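Local coordinates for HTH cro/C1-type domain-containing protein (Pseudomonas aeruginosa PAO1, PDB 7CSV) that serves as the antitoxin HigA and acts as a dimeric regulatory factor that recognises specific pseudopalindromic DNA motifs, at the interface of chains A and B. Coordinates in Å, arbitrary orientation; residue numbers count along the deposited sequence, not the author numbering. Chains: chain A/B, HTH cro/C1-type domain-containing protein.

The interface of chains A and B. Residues chain A 23, 25, 62-63; chain B 97-98.
One face of the A:Phe23 ring takes the methyl CD2 of B:Leu97, which stands 3.6 Å above the ring plane and off centre, a CH-pi contact. On another side of the same leucine, the A:Tyr62 ring offers a face to CB, 3.8 Å above its plane and offset toward the rim. The tyrosine in turn meets A:Phe63 edge to face: its CD2 lies over the centre of the phenylalanine ring, while CE2 of A:Phe63 sits at the tyrosine's own edge. B:Leu97 lies against two aromatic faces, CD2 on one and CB on the other, illustrating how one branched side chain can engage several groups of a partner subunit with different atoms. Its CG is anti to the backbone N (chi1 171°), and chi2 of 56° turns CD1 to the phenol oxygen OH of A:Tyr62, 3.6 Å away, while CD2 extends toward A:Phe23. A:Ile25 reaches toward the leucine tip to tip, its CD1 3.7 Å from B:Leu97 CD2, and A:Phe63 CE1 adds a looser contact. Polar pairing fixes the backbone: B:Leu97 N donates to A:Tyr62 O at 2.9 Å, nearly straight (168° at H), in the carbonyl plane and on a lone pair. Water 1 links that carbonyl, near the end of helix 53-63, to B:Leu98 N. Repeated by two-fold symmetry, this docking of one subunit's C-terminal tail against the other's helical domain helps hold the HigA dimer together and probably steadies the placement of its DNA-binding domains.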
loop_
_atom_site.group_PDB
_atom_site.type_symbol
_atom_site.label_atom_id
_atom_site.label_comp_id
_atom_site.label_asym_id
_atom_site.label_seq_id
_atom_site.Cartn_x
_atom_site.Cartn_y
_atom_site.Cartn_z
ATOM N N PHE A 23 15.660 18.454 7.351
ATOM C CA PHE A 23 16.255 18.416 8.680
ATOM C C PHE A 23 17.759 18.171 8.667
ATOM O O PHE A 23 18.352 18.023 9.743
ATOM C CB PHE A 23 15.572 17.341 9.528
ATOM C CG PHE A 23 14.126 17.614 9.795
ATOM C CD1 PHE A 23 13.750 18.559 10.734
ATOM C CD2 PHE A 23 13.138 16.923 9.113
ATOM C CE1 PHE A 23 12.414 18.813 10.989
ATOM C CE2 PHE A 23 11.803 17.173 9.362
ATOM C CZ PHE A 23 11.439 18.120 10.301
ATOM N N ILE A 25 19.434 15.498 7.724
ATOM C CA ILE A 25 19.714 14.153 8.212
ATOM C C ILE A 25 20.225 13.299 7.063
ATOM O O ILE A 25 19.597 13.226 5.998
ATOM C CB ILE A 25 18.466 13.514 8.847
ATOM C CG1 ILE A 25 17.977 14.348 10.026
ATOM C CG2 ILE A 25 18.765 12.087 9.253
ATOM C CD1 ILE A 25 16.608 13.934 10.527
ATOM N N TYR A 62 9.247 8.462 13.820
ATOM C CA TYR A 62 10.410 9.340 13.865
ATOM C C TYR A 62 10.055 10.756 13.427
ATOM O O TYR A 62 10.473 11.734 14.053
ATOM C CB TYR A 62 11.516 8.775 12.987
ATOM C CG TYR A 62 12.818 9.507 13.166
ATOM C CD1 TYR A 62 13.444 9.537 14.399
ATOM C CD2 TYR A 62 13.402 10.180 12.111
ATOM C CE1 TYR A 62 14.634 10.211 14.573
ATOM C CE2 TYR A 62 14.591 10.861 12.269
ATOM C CZ TYR A 62 15.203 10.872 13.506
ATOM O OH TYR A 62 16.391 11.551 13.672
ATOM N N PHE A 63 9.302 10.890 12.338
ATOM C CA PHE A 63 9.076 12.196 11.735
ATOM C C PHE A 63 7.732 12.832 12.091
ATOM O O PHE A 63 7.361 13.828 11.464
ATOM C CB PHE A 63 9.189 12.083 10.214
ATOM C CG PHE A 63 10.588 11.907 9.727
ATOM C CD1 PHE A 63 11.563 12.851 10.030
ATOM C CD2 PHE A 63 10.932 10.818 8.942
ATOM C CE1 PHE A 63 12.859 12.708 9.578
ATOM C CE2 PHE A 63 12.237 10.663 8.479
ATOM C CZ PHE A 63 13.205 11.616 8.799
ATOM N N LEU B 97 12.125 12.541 16.318
ATOM C CA LEU B 97 13.106 13.573 16.007
ATOM C C LEU B 97 12.841 14.835 16.812
ATOM O O LEU B 97 13.765 15.426 17.385
ATOM C CB LEU B 97 13.086 13.866 14.501
ATOM C CG LEU B 97 13.903 15.065 14.025
ATOM C CD1 LEU B 97 15.363 14.953 14.439
ATOM C CD2 LEU B 97 13.782 15.238 12.511
ATOM N N LEU B 98 11.580 15.233 16.909
ATOM C CA LEU B 98 11.226 16.489 17.548
ATOM C C LEU B 98 11.172 16.380 19.062
ATOM O O LEU B 98 11.086 17.409 19.742
ATOM C CB LEU B 98 9.897 16.981 16.976
ATOM C CG LEU B 98 10.091 17.007 15.458
ATOM C CD1 LEU B 98 8.795 17.157 14.676
ATOM C CD2 LEU B 98 11.077 18.094 15.067
HETATM O O HOH W 1 9.485 13.884 15.331
#